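Calreticulin, putative (Trypanosoma cruzi, PDB 5HCF) probably acts as a chaperone with a legume-lectin fold that binds both carbohydrate and peptide, as other calreticulins do. Local coordinates at residues V70-V75 against K234-L239; L124-E129 against S177-R182; D142-V147 against D253-M258; Q171-W176 against F195-E200. All coordinates share one frame; numbering follows the deposited sequence.

Interaction 1 (V70-V75 against K234-L239)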
loop_
_atom_site.group_PDB
_atom_site.type_symbol
_atom_site.label_atom_id
_atom_site.label_comp_id
_atom_site.label_asym_id
_atom_site.label_seq_id
_atom_site.Cartn_x
_atom_site.Cartn_y
_atom_site.Cartn_z
ATOM N N VAL A 70 7.408 7.907 -4.349
ATOM C CA VAL A 70 7.481 7.145 -3.110
ATOM C C VAL A 70 6.114 7.071 -2.443
ATOM O O VAL A 70 5.463 8.100 -2.220
ATOM C CB VAL A 70 8.495 7.758 -2.126
ATOM C CG1 VAL A 70 8.660 6.865 -0.902
ATOM C CG2 VAL A 70 9.836 7.975 -2.811
ATOM N N VAL A 71 5.696 5.850 -2.114
ATOM C CA VAL A 71 4.425 5.601 -1.438
ATOM C C VAL A 71 4.670 4.952 -0.085
ATOM O O VAL A 71 5.434 3.995 0.024
ATOM C CB VAL A 71 3.494 4.685 -2.268
ATOM C CG1 VAL A 71 2.050 4.823 -1.799
ATOM C CG2 VAL A 71 3.608 5.003 -3.743
ATOM N N SER A 72 4.020 5.472 0.946
ATOM C CA SER A 72 4.164 4.913 2.279
ATOM C C SER A 72 2.846 4.966 3.041
ATOM O O SER A 72 2.059 5.902 2.873
ATOM C CB SER A 72 5.253 5.658 3.051
ATOM O OG SER A 72 5.634 4.937 4.209
ATOM N N PHE A 73 2.601 3.946 3.858
ATOM C CA PHE A 73 1.455 3.926 4.755
ATOM C C PHE A 73 1.662 2.833 5.789
ATOM O O PHE A 73 2.509 1.957 5.609
ATOM C CB PHE A 73 0.151 3.702 3.987
ATOM C CG PHE A 73 -0.084 2.269 3.587
ATOM C CD1 PHE A 73 0.550 1.731 2.475
ATOM C CD2 PHE A 73 -0.946 1.460 4.316
ATOM C CE1 PHE A 73 0.334 0.415 2.103
ATOM C CE2 PHE A 73 -1.168 0.145 3.946
ATOM C CZ PHE A 73 -0.527 -0.378 2.840
ATOM N N SER A 74 0.899 2.890 6.874
ATOM C CA SER A 74 0.991 1.871 7.912
ATOM C C SER A 74 -0.355 1.188 8.133
ATOM O O SER A 74 -1.407 1.806 7.973
ATOM C CB SER A 74 1.493 2.480 9.223
ATOM O OG SER A 74 0.609 3.487 9.687
ATOM N N VAL A 75 -0.310 -0.094 8.484
ATOM C CA VAL A 75 -1.499 -0.821 8.926
ATOM C C VAL A 75 -1.210 -1.506 10.251
ATOM O O VAL A 75 -0.133 -2.071 10.441
ATOM C CB VAL A 75 -1.945 -1.891 7.922
ATOM C CG1 VAL A 75 -3.441 -2.138 8.048
ATOM C CG2 VAL A 75 -1.587 -1.476 6.525
ATOM N N LYS A 234 14.283 10.091 1.062
ATOM C CA LYS A 234 14.705 10.477 2.408
ATOM C C LYS A 234 13.636 11.291 3.115
ATOM O O LYS A 234 13.400 11.114 4.309
ATOM C CB LYS A 234 16.016 11.269 2.379
ATOM C CG LYS A 234 17.258 10.408 2.218
ATOM C CD LYS A 234 18.459 11.236 1.789
ATOM C CE LYS A 234 19.691 10.367 1.597
ATOM N NZ LYS A 234 20.838 11.171 1.100
ATOM N N GLU A 235 13.003 12.193 2.371
ATOM C CA GLU A 235 11.928 13.017 2.906
ATOM C C GLU A 235 10.806 12.174 3.506
ATOM O O GLU A 235 10.313 12.453 4.602
ATOM C CB GLU A 235 11.365 13.925 1.816
ATOM C CG GLU A 235 10.742 15.191 2.359
ATOM C CD GLU A 235 10.308 16.136 1.267
ATOM O OE1 GLU A 235 9.528 15.696 0.400
ATOM O OE2 GLU A 235 10.738 17.310 1.278
ATOM N N VAL A 236 10.409 11.140 2.776
ATOM C CA VAL A 236 9.353 10.247 3.221
ATOM C C VAL A 236 9.803 9.403 4.411
ATOM O O VAL A 236 9.045 9.212 5.363
ATOM C CB VAL A 236 8.897 9.325 2.078
ATOM C CG1 VAL A 236 7.983 8.232 2.604
ATOM C CG2 VAL A 236 8.215 10.141 0.991
ATOM N N LEU A 237 11.036 8.909 4.355
ATOM C CA LEU A 237 11.581 8.101 5.443
ATOM C C LEU A 237 11.768 8.945 6.702
ATOM O O LEU A 237 11.609 8.448 7.815
ATOM C CB LEU A 237 12.906 7.458 5.027
ATOM C CG LEU A 237 12.804 6.401 3.923
ATOM C CD1 LEU A 237 14.184 5.936 3.473
ATOM C CD2 LEU A 237 11.962 5.218 4.392
ATOM N N ASP A 238 12.099 10.220 6.522
ATOM C CA ASP A 238 12.162 11.151 7.643
ATOM C C ASP A 238 10.789 11.296 8.283
ATOM O O ASP A 238 10.660 11.368 9.505
ATOM C CB ASP A 238 12.673 12.518 7.192
ATOM C CG ASP A 238 14.164 12.528 6.936
ATOM O OD1 ASP A 238 14.858 11.617 7.441
ATOM O OD2 ASP A 238 14.640 13.446 6.231
ATOM N N LEU A 239 9.764 11.335 7.440
ATOM C CA LEU A 239 8.392 11.482 7.903
ATOM C C LEU A 239 7.918 10.218 8.615
ATOM O O LEU A 239 7.055 10.276 9.492
ATOM C CB LEU A 239 7.471 11.804 6.725
ATOM C CG LEU A 239 6.095 12.390 7.039
ATOM C CD1 LEU A 239 6.245 13.715 7.755
ATOM C CD2 LEU A 239 5.286 12.561 5.765
#

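Interaction 2 (L124-E129 against S177-R182)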
loop_
_atom_site.group_PDB
_atom_site.type_symbol
_atom_site.label_atom_id
_atom_site.label_comp_id
_atom_site.label_asym_id
_atom_site.label_seq_id
_atom_site.Cartn_x
_atom_site.Cartn_y
_atom_site.Cartn_z
ATOM N N LEU A 124 1.492 -3.855 -10.229
ATOM C CA LEU A 124 1.539 -2.728 -11.147
ATOM C C LEU A 124 0.679 -2.996 -12.367
ATOM O O LEU A 124 0.785 -4.051 -12.993
ATOM C CB LEU A 124 2.978 -2.446 -11.579
ATOM C CG LEU A 124 3.918 -1.821 -10.548
ATOM C CD1 LEU A 124 5.366 -1.968 -11.002
ATOM C CD2 LEU A 124 3.562 -0.354 -10.328
ATOM N N HIS A 125 -0.183 -2.046 -12.705
ATOM C CA HIS A 125 -0.932 -2.154 -13.937
ATOM C C HIS A 125 -0.053 -1.642 -15.063
ATOM O O HIS A 125 0.327 -0.474 -15.085
ATOM C CB HIS A 125 -2.241 -1.374 -13.891
ATOM C CG HIS A 125 -3.048 -1.515 -15.141
ATOM N ND1 HIS A 125 -4.037 -2.468 -15.286
ATOM C CD2 HIS A 125 -2.986 -0.859 -16.324
ATOM C CE1 HIS A 125 -4.558 -2.379 -16.493
ATOM N NE2 HIS A 125 -3.940 -1.406 -17.145
ATOM N N TYR A 126 0.302 -2.537 -15.975
ATOM C CA TYR A 126 1.158 -2.188 -17.095
ATOM C C TYR A 126 0.702 -2.903 -18.360
ATOM O O TYR A 126 0.567 -4.129 -18.377
ATOM C CB TYR A 126 2.617 -2.533 -16.787
ATOM C CG TYR A 126 3.554 -2.291 -17.948
ATOM C CD1 TYR A 126 3.975 -1.011 -18.277
ATOM C CD2 TYR A 126 4.002 -3.346 -18.729
ATOM C CE1 TYR A 126 4.828 -0.789 -19.350
ATOM C CE2 TYR A 126 4.849 -3.135 -19.800
ATOM C CZ TYR A 126 5.258 -1.857 -20.106
ATOM O OH TYR A 126 6.106 -1.661 -21.168
ATOM N N ASN A 127 0.450 -2.129 -19.410
ATOM C CA ASN A 127 0.141 -2.695 -20.713
ATOM C C ASN A 127 -1.148 -3.515 -20.680
ATOM O O ASN A 127 -1.223 -4.606 -21.248
ATOM C CB ASN A 127 1.313 -3.554 -21.189
ATOM C CG ASN A 127 1.459 -3.565 -22.693
ATOM O OD1 ASN A 127 0.690 -2.927 -23.411
ATOM N ND2 ASN A 127 2.467 -4.280 -23.182
ATOM N N GLY A 128 -2.161 -2.974 -20.010
ATOM C CA GLY A 128 -3.473 -3.594 -19.956
ATOM C C GLY A 128 -3.667 -4.770 -19.012
ATOM O O GLY A 128 -4.721 -5.403 -19.030
ATOM N N GLU A 129 -2.666 -5.080 -18.194
ATOM C CA GLU A 129 -2.809 -6.165 -17.228
ATOM C C GLU A 129 -2.205 -5.805 -15.880
ATOM O O GLU A 129 -1.232 -5.060 -15.804
ATOM C CB GLU A 129 -2.157 -7.455 -17.726
ATOM C CG GLU A 129 -2.883 -8.157 -18.851
ATOM C CD GLU A 129 -2.289 -9.523 -19.141
ATOM O OE1 GLU A 129 -1.306 -9.898 -18.461
ATOM O OE2 GLU A 129 -2.813 -10.225 -20.035
ATOM N N SER A 177 6.881 -9.414 -14.602
ATOM C CA SER A 177 6.785 -9.816 -16.005
ATOM C C SER A 177 6.124 -8.703 -16.809
ATOM O O SER A 177 4.919 -8.732 -17.060
ATOM C CB SER A 177 6.004 -11.122 -16.166
ATOM O OG SER A 177 6.591 -12.161 -15.404
ATOM N N LEU A 178 6.924 -7.714 -17.194
ATOM C CA LEU A 178 6.418 -6.548 -17.903
ATOM C C LEU A 178 6.709 -6.620 -19.387
ATOM O O LEU A 178 5.836 -6.345 -20.209
ATOM C CB LEU A 178 7.013 -5.264 -17.323
ATOM C CG LEU A 178 6.790 -5.068 -15.825
ATOM C CD1 LEU A 178 7.479 -3.806 -15.313
ATOM C CD2 LEU A 178 5.295 -5.037 -15.532
ATOM N N LEU A 179 7.935 -7.000 -19.732
ATOM C CA LEU A 179 8.368 -6.963 -21.123
ATOM C C LEU A 179 8.555 -8.358 -21.710
ATOM O O LEU A 179 8.522 -9.361 -20.990
ATOM C CB LEU A 179 9.665 -6.162 -21.241
ATOM C CG LEU A 179 9.593 -4.709 -20.765
ATOM C CD1 LEU A 179 10.950 -4.045 -20.861
ATOM C CD2 LEU A 179 8.555 -3.917 -21.558
ATOM N N LEU A 180 8.732 -8.405 -23.027
ATOM C CA LEU A 180 9.011 -9.646 -23.736
ATOM C C LEU A 180 10.390 -10.173 -23.359
ATOM O O LEU A 180 11.192 -9.451 -22.771
ATOM C CB LEU A 180 8.925 -9.427 -25.247
ATOM C CG LEU A 180 7.553 -9.068 -25.827
ATOM C CD1 LEU A 180 7.665 -8.738 -27.313
ATOM C CD2 LEU A 180 6.559 -10.196 -25.601
ATOM N N PRO A 181 10.679 -11.435 -23.707
ATOM C CA PRO A 181 12.008 -12.000 -23.451
ATOM C C PRO A 181 13.064 -11.377 -24.358
ATOM O O PRO A 181 12.799 -11.146 -25.540
ATOM C CB PRO A 181 11.834 -13.493 -23.770
ATOM C CG PRO A 181 10.352 -13.723 -23.826
ATOM C CD PRO A 181 9.756 -12.427 -24.275
ATOM N N ARG A 182 14.245 -11.110 -23.810
ATOM C CA ARG A 182 15.319 -10.505 -24.584
ATOM C C ARG A 182 15.947 -11.527 -25.525
ATOM O O ARG A 182 16.421 -11.175 -26.609
ATOM C CB ARG A 182 16.375 -9.901 -23.659
ATOM C CG ARG A 182 15.944 -8.580 -23.043
ATOM C CD ARG A 182 17.027 -7.976 -22.173
ATOM N NE ARG A 182 16.577 -6.738 -21.545
ATOM C CZ ARG A 182 16.659 -5.535 -22.104
ATOM N NH1 ARG A 182 17.196 -5.390 -23.311
ATOM N NH2 ARG A 182 16.214 -4.470 -21.449
#

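Interaction 3 (D142-V147 against D253-M258)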
loop_
_atom_site.group_PDB
_atom_site.type_symbol
_atom_site.label_atom_id
_atom_site.label_comp_id
_atom_site.label_asym_id
_atom_site.label_seq_id
_atom_site.Cartn_x
_atom_site.Cartn_y
_atom_site.Cartn_z
ATOM N N ASP A 142 1.754 -9.972 13.777
ATOM C CA ASP A 142 1.585 -9.574 15.166
ATOM C C ASP A 142 0.598 -8.415 15.232
ATOM O O ASP A 142 0.046 -8.005 14.206
ATOM C CB ASP A 142 2.932 -9.196 15.793
ATOM C CG ASP A 142 3.652 -8.089 15.033
ATOM O OD1 ASP A 142 2.977 -7.229 14.430
ATOM O OD2 ASP A 142 4.904 -8.081 15.034
ATOM N N LYS A 143 0.374 -7.897 16.436
ATOM C CA LYS A 143 -0.613 -6.843 16.645
ATOM C C LYS A 143 -0.013 -5.439 16.542
ATOM O O LYS A 143 -0.708 -4.447 16.745
ATOM C CB LYS A 143 -1.289 -7.021 18.006
ATOM C CG LYS A 143 -2.070 -8.313 18.133
ATOM C CD LYS A 143 -2.658 -8.466 19.520
ATOM C CE LYS A 143 -3.485 -9.736 19.621
ATOM N NZ LYS A 143 -4.469 -9.678 20.739
ATOM N N LEU A 144 1.273 -5.355 16.219
ATOM C CA LEU A 144 1.955 -4.068 16.171
ATOM C C LEU A 144 1.743 -3.328 14.848
ATOM O O LEU A 144 1.338 -3.919 13.843
ATOM C CB LEU A 144 3.451 -4.261 16.414
ATOM C CG LEU A 144 3.861 -4.887 17.746
ATOM C CD1 LEU A 144 5.320 -5.297 17.693
ATOM C CD2 LEU A 144 3.617 -3.913 18.887
ATOM N N THR A 145 2.019 -2.024 14.867
ATOM C CA THR A 145 1.950 -1.201 13.668
ATOM C C THR A 145 3.148 -1.465 12.764
ATOM O O THR A 145 4.290 -1.473 13.220
ATOM C CB THR A 145 1.902 0.303 14.010
ATOM O OG1 THR A 145 0.673 0.606 14.675
ATOM C CG2 THR A 145 2.007 1.153 12.743
ATOM N N HIS A 146 2.884 -1.688 11.481
ATOM C CA HIS A 146 3.953 -1.848 10.507
ATOM C C HIS A 146 3.780 -0.881 9.346
ATOM O O HIS A 146 2.657 -0.546 8.964
ATOM C CB HIS A 146 4.014 -3.289 10.003
ATOM C CG HIS A 146 4.302 -4.283 11.084
ATOM N ND1 HIS A 146 5.561 -4.454 11.619
ATOM C CD2 HIS A 146 3.495 -5.156 11.730
ATOM C CE1 HIS A 146 5.516 -5.387 12.553
ATOM N NE2 HIS A 146 4.274 -5.831 12.639
ATOM N N VAL A 147 4.902 -0.427 8.799
ATOM C CA VAL A 147 4.899 0.571 7.735
ATOM C C VAL A 147 5.395 -0.023 6.422
ATOM O O VAL A 147 6.398 -0.737 6.389
ATOM C CB VAL A 147 5.783 1.781 8.102
ATOM C CG1 VAL A 147 5.643 2.888 7.058
ATOM C CG2 VAL A 147 5.432 2.293 9.492
ATOM N N ASP A 253 5.304 -1.072 24.483
ATOM C CA ASP A 253 5.064 -1.095 25.923
ATOM C C ASP A 253 3.569 -1.152 26.219
ATOM O O ASP A 253 3.136 -1.784 27.187
ATOM C CB ASP A 253 5.692 0.125 26.601
ATOM C CG ASP A 253 7.209 0.090 26.578
ATOM O OD1 ASP A 253 7.778 -0.967 26.225
ATOM O OD2 ASP A 253 7.834 1.119 26.912
ATOM N N ALA A 254 2.782 -0.496 25.374
ATOM C CA ALA A 254 1.333 -0.549 25.494
ATOM C C ALA A 254 0.836 -1.964 25.213
ATOM O O ALA A 254 -0.080 -2.454 25.876
ATOM C CB ALA A 254 0.683 0.445 24.551
ATOM N N LEU A 255 1.446 -2.610 24.223
ATOM C CA LEU A 255 1.111 -3.991 23.888
ATOM C C LEU A 255 1.435 -4.958 25.026
ATOM O O LEU A 255 0.650 -5.859 25.320
ATOM C CB LEU A 255 1.837 -4.430 22.616
ATOM C CG LEU A 255 1.592 -5.889 22.220
ATOM C CD1 LEU A 255 0.118 -6.153 21.924
ATOM C CD2 LEU A 255 2.464 -6.266 21.036
ATOM N N LYS A 256 2.580 -4.769 25.673
ATOM C CA LYS A 256 2.951 -5.644 26.778
ATOM C C LYS A 256 2.014 -5.466 27.958
ATOM O O LYS A 256 1.714 -6.421 28.672
ATOM C CB LYS A 256 4.391 -5.400 27.234
ATOM C CG LYS A 256 4.769 -6.248 28.451
ATOM C CD LYS A 256 6.245 -6.154 28.802
ATOM C CE LYS A 256 6.559 -6.903 30.100
ATOM N NZ LYS A 256 6.287 -8.369 30.040
ATOM N N VAL A 257 1.563 -4.235 28.164
ATOM C CA VAL A 257 0.637 -3.951 29.246
ATOM C C VAL A 257 -0.678 -4.693 29.040
ATOM O O VAL A 257 -1.193 -5.324 29.965
ATOM C CB VAL A 257 0.355 -2.447 29.370
ATOM C CG1 VAL A 257 -0.848 -2.212 30.272
ATOM C CG2 VAL A 257 1.588 -1.723 29.903
ATOM N N MET A 258 -1.218 -4.613 27.826
ATOM C CA MET A 258 -2.423 -5.360 27.474
ATOM C C MET A 258 -2.196 -6.876 27.354
ATOM O O MET A 258 -3.118 -7.618 27.029
ATOM C CB MET A 258 -2.994 -4.842 26.152
ATOM C CG MET A 258 -4.357 -5.420 25.794
ATOM S SD MET A 258 -4.727 -5.329 24.034
ATOM C CE MET A 258 -3.954 -6.851 23.486
#

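Interaction 4 (Q171-W176 against F195-E200)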
loop_
_atom_site.group_PDB
_atom_site.type_symbol
_atom_site.label_atom_id
_atom_site.label_comp_id
_atom_site.label_asym_id
_atom_site.label_seq_id
_atom_site.Cartn_x
_atom_site.Cartn_y
_atom_site.Cartn_z
ATOM N N GLN A 171 15.206 -4.444 -10.012
ATOM C CA GLN A 171 14.801 -3.794 -11.252
ATOM C C GLN A 171 13.376 -4.193 -11.623
ATOM O O GLN A 171 13.024 -5.372 -11.546
ATOM C CB GLN A 171 15.758 -4.172 -12.390
ATOM C CG GLN A 171 17.247 -3.999 -12.086
ATOM C CD GLN A 171 17.593 -2.672 -11.441
ATOM O OE1 GLN A 171 17.238 -1.608 -11.946
ATOM N NE2 GLN A 171 18.311 -2.729 -10.323
ATOM N N LEU A 172 12.564 -3.220 -12.034
ATOM C CA LEU A 172 11.177 -3.485 -12.426
ATOM C C LEU A 172 11.079 -4.533 -13.525
ATOM O O LEU A 172 10.230 -5.421 -13.481
ATOM C CB LEU A 172 10.494 -2.204 -12.902
ATOM C CG LEU A 172 10.187 -1.131 -11.863
ATOM C CD1 LEU A 172 9.682 0.120 -12.560
ATOM C CD2 LEU A 172 9.160 -1.640 -10.868
ATOM N N GLU A 173 11.966 -4.420 -14.506
ATOM C CA GLU A 173 11.976 -5.311 -15.657
ATOM C C GLU A 173 12.275 -6.758 -15.264
ATOM O O GLU A 173 11.792 -7.698 -15.899
ATOM C CB GLU A 173 13.003 -4.816 -16.681
ATOM C CG GLU A 173 12.997 -5.564 -17.994
ATOM C CD GLU A 173 14.024 -5.018 -18.966
ATOM O OE1 GLU A 173 14.546 -5.803 -19.787
ATOM O OE2 GLU A 173 14.313 -3.804 -18.903
ATOM N N GLU A 174 13.073 -6.927 -14.214
ATOM C CA GLU A 174 13.510 -8.249 -13.781
ATOM C C GLU A 174 12.589 -8.894 -12.733
ATOM O O GLU A 174 12.402 -10.109 -12.733
ATOM C CB GLU A 174 14.944 -8.157 -13.247
ATOM C CG GLU A 174 15.965 -7.667 -14.291
ATOM C CD GLU A 174 17.375 -7.517 -13.730
ATOM O OE1 GLU A 174 17.526 -7.391 -12.498
ATOM O OE2 GLU A 174 18.338 -7.524 -14.520
ATOM N N ASP A 175 12.008 -8.089 -11.847
ATOM C CA ASP A 175 11.199 -8.638 -10.751
ATOM C C ASP A 175 9.691 -8.628 -11.021
ATOM O O ASP A 175 8.904 -9.030 -10.161
ATOM C CB ASP A 175 11.484 -7.881 -9.453
ATOM C CG ASP A 175 12.939 -7.944 -9.053
ATOM O OD1 ASP A 175 13.680 -8.761 -9.631
ATOM O OD2 ASP A 175 13.348 -7.176 -8.162
ATOM N N TRP A 176 9.297 -8.145 -12.200
ATOM C CA TRP A 176 7.933 -8.305 -12.705
ATOM C C TRP A 176 7.999 -8.890 -14.110
ATOM O O TRP A 176 9.048 -8.847 -14.746
ATOM C CB TRP A 176 7.183 -6.969 -12.744
ATOM C CG TRP A 176 6.677 -6.473 -11.431
ATOM C CD1 TRP A 176 5.399 -6.560 -10.964
ATOM C CD2 TRP A 176 7.426 -5.781 -10.423
ATOM N NE1 TRP A 176 5.306 -5.980 -9.723
ATOM C CE2 TRP A 176 6.538 -5.494 -9.369
ATOM C CE3 TRP A 176 8.760 -5.385 -10.306
ATOM C CZ2 TRP A 176 6.941 -4.828 -8.213
ATOM C CZ3 TRP A 176 9.158 -4.721 -9.156
ATOM C CH2 TRP A 176 8.252 -4.451 -8.127
ATOM N N PHE A 195 11.596 -8.066 -29.172
ATOM C CA PHE A 195 11.721 -7.408 -27.878
ATOM C C PHE A 195 11.607 -5.905 -28.026
ATOM O O PHE A 195 12.239 -5.307 -28.896
ATOM C CB PHE A 195 13.045 -7.746 -27.198
ATOM C CG PHE A 195 13.264 -6.999 -25.910
ATOM C CD1 PHE A 195 12.607 -7.383 -24.750
ATOM C CD2 PHE A 195 14.119 -5.908 -25.860
ATOM C CE1 PHE A 195 12.801 -6.698 -23.564
ATOM C CE2 PHE A 195 14.322 -5.220 -24.679
ATOM C CZ PHE A 195 13.661 -5.613 -23.530
ATOM N N VAL A 196 10.811 -5.299 -27.155
ATOM C CA VAL A 196 10.636 -3.860 -27.155
ATOM C C VAL A 196 11.106 -3.269 -25.839
ATOM O O VAL A 196 10.736 -3.736 -24.764
ATOM C CB VAL A 196 9.173 -3.470 -27.389
ATOM C CG1 VAL A 196 9.009 -1.968 -27.281
ATOM C CG2 VAL A 196 8.711 -3.972 -28.744
ATOM N N GLU A 197 11.927 -2.237 -25.939
ATOM C CA GLU A 197 12.499 -1.589 -24.773
ATOM C C GLU A 197 11.504 -0.580 -24.208
ATOM O O GLU A 197 10.824 0.120 -24.963
ATOM C CB GLU A 197 13.817 -0.904 -25.149
ATOM C CG GLU A 197 14.749 -0.628 -23.993
ATOM C CD GLU A 197 15.524 -1.860 -23.566
ATOM O OE1 GLU A 197 16.373 -2.339 -24.351
ATOM O OE2 GLU A 197 15.286 -2.343 -22.438
ATOM N N ASP A 198 11.397 -0.512 -22.888
ATOM C CA ASP A 198 10.584 0.529 -22.280
ATOM C C ASP A 198 11.347 1.224 -21.155
ATOM O O ASP A 198 11.591 0.645 -20.100
ATOM C CB ASP A 198 9.269 -0.039 -21.756
ATOM C CG ASP A 198 8.270 1.049 -21.400
ATOM O OD1 ASP A 198 8.668 2.235 -21.350
ATOM O OD2 ASP A 198 7.085 0.723 -21.176
ATOM N N SER A 199 11.716 2.475 -21.386
ATOM C CA SER A 199 12.429 3.244 -20.381
ATOM C C SER A 199 11.463 3.898 -19.402
ATOM O O SER A 199 11.888 4.537 -18.442
ATOM C CB SER A 199 13.298 4.311 -21.045
ATOM O OG SER A 199 12.497 5.255 -21.733
ATOM N N GLU A 200 10.164 3.725 -19.637
ATOM C CA GLU A 200 9.143 4.354 -18.803
ATOM C C GLU A 200 8.258 3.343 -18.075
ATOM O O GLU A 200 7.077 3.600 -17.847
ATOM C CB GLU A 200 8.261 5.289 -19.646
ATOM C CG GLU A 200 9.012 6.413 -20.347
ATOM C CD GLU A 200 8.087 7.381 -21.073
ATOM O OE1 GLU A 200 7.065 6.925 -21.635
ATOM O OE2 GLU A 200 8.381 8.598 -21.073
#

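Interaction 1 (V70-V75 against K234-L239)
In this legume lectin fold, helix 233-243 packs on strand 69-76 of a beta-sandwich sheet through Val236, which meets Val70 and Ser72. Both methyls of Val236 touch one methyl of Val70: CG1 and CG2 of Val236 each lie 3.8 Å from Val70 CG1. With its CG1 anti to the backbone N (chi1 -174°), Val70 presents that branch to the helix, and the two valine side chains pass one another, running opposite ways. Val236 CG1 reaches further along the strand, to the methylene of Ser72, at 3.8 Å from Ser72 CB. The hydroxyl of Ser72 does not serve the helix; its OG is hydrogen-bonded to Thr149 OG1 on the neighbouring strand 145-152. Val71 and Phe73 turn to the other side of the sheet, touching strands 83-91 and 107-114 in the core between the two sheets. No hydrogen bond crosses between the two segments. All three touching residues are buried, and the contact is purely apolar, made by valine methyls and the serine methylene, while the Ser72 hydroxyl is satisfied by Thr149 within the sheet.

Interaction 2 (L124-E129 against S177-R182)
Tyr126 turns the CD2-CE2 edge of its ring to Leu178 and carries its hydroxyl out to Leu179. Its CB already points at the loop 177-182, and a trans first torsion (chi1 176°) carries the ring on to Leu178. The carbonyl of Leu178 comes to the ring edge, near the ring plane, with Leu178 O 3.4 Å from Tyr126 CE2. Beside it the aliphatic part of the same residue takes over: Leu178 CB approaches Tyr126 CD2 at 3.8 Å, and Leu178 CD2 lies 3.9 Å from Tyr126 CB, at the root of the ring. The tyrosine is placed by a beta hairpin, for Tyr126 opens the type I' turn that ends at Glu129 and joins strands 117-126 and 129-132; Tyr126 N donates to Glu129 O at 3.0 Å. In Leu179 it is CD1 that lies anti to CA (chi2 177°), and the other methyl, CD2, reaches the phenol end, where Leu179 CD2 is 3.4 Å from Tyr126 OH and 4.1 Å from Tyr126 CZ, approaching the ring obliquely. That hydroxyl finds its polar partner beyond both segments, in a hydrogen bond with Asp198 OD2, while Leu201 also touches the tyrosine side chain and Glu173 touches Leu179.

Interaction 3 (D142-V147 against D253-M258)
Leu255, on the C-terminal helix 248-260, points toward Lys143 and Leu144 in the loop that leads into strand 145-152, and carries most of the contact, with Met258 adding to it. Its CB lies 4.2 Å from Leu144 CD2. From there CG continues opposite the backbone N (chi1 177°), and at CG the chain forks. One branch, Leu255 CD1, comes to the CB of Lys143 at a loose 4.3 Å; the other, Leu255 CD2, makes a close approach of 3.4 Å to Leu144 CD2 and is 3.8 Å from Leu144 CG. The two leucine side chains lie roughly perpendicular. One helical turn on, Met258 bends at its sulfur to set CE 4.0 Å from Lys143 NZ, which has a long, weak ion pair with Asp80 OD2; Phe33 touches both helix residues. The loop has its own brace: Asp142 OD1 closes an Asx turn by accepting from Leu144 N, which meets it 55° out of the carboxylate plane. The same oxygen uses its syn lone pair for His146 NE2, at 2.6 Å and close to the imidazole plane. Because His146 ND1 is bonded to Asp163 OD2 as well, the ring lies between two carboxylates, which would tend to stabilise a positive charge on it. Between the two segments the contact is thus apolar; one turn earlier in the helix Glu251 OE2 adds a hydrogen bond with Thr145 OG1, and Asp142 shapes the loop itself.

Interaction 4 (Q171-W176 against F195-E200)
Glu173 reaches from the short helix 172-175 to Phe195 and Glu197 with the two oxygens of one carboxylate. OE1 of Glu173 stands 3.9 Å from Phe195 CZ, at a slant to the ring, with carboxylate and ring planes 34° apart. OE2 of Glu173 comes equally near Glu197 OE2, at 3.9 Å, the two acid side chains running crosswise to each other. What gathers these acids is Arg182, whose NH2 makes salt bridges to Glu173 OE1 and to Glu197 OE2, and whose side chain also rests on Phe195. Glu173 attains this position with a fully extended chain, while Glu197 bends at chi2 (79°) to bring its carboxylate round. Further out, the loop is shaped by an Asx turn in which Asp198 OD1 accepts from Glu200 N at 2.7 Å. Where Trp176 leaves the helix, NE1 bonds to Ile122 O and the indole stacks with Trp133, tying the end of the helix to strand 117-126 through Ile122. The chemistry is that of an arginine shared by two carboxylates, whose mutual repulsion would probably be offset by the guanidinium charge at this surface.

The four contacts fall into two pairs. Interactions 2 and 4 form one continuous patch, their centres about 8 Å apart, joined by the salt bridge of Arg182 NH2 to Glu197 OE2 (2.5 Å) and by Tyr126 OH to Asp198 OD2 (2.6 Å). Interactions 1 and 3, with centres about 20 Å apart, both reach the eight-strand sheet: strands 69-76 and 145-152 are neighbours in it, linked by Val75 N to His146 O at 3.0 Å, and two consecutive helices reach them. Neither member of one pair touches the other pair. Centres of interactions 2 and 3 lie about 39 Å apart, on opposite sides of the chain's centre, with nearest atoms about 17 Å apart.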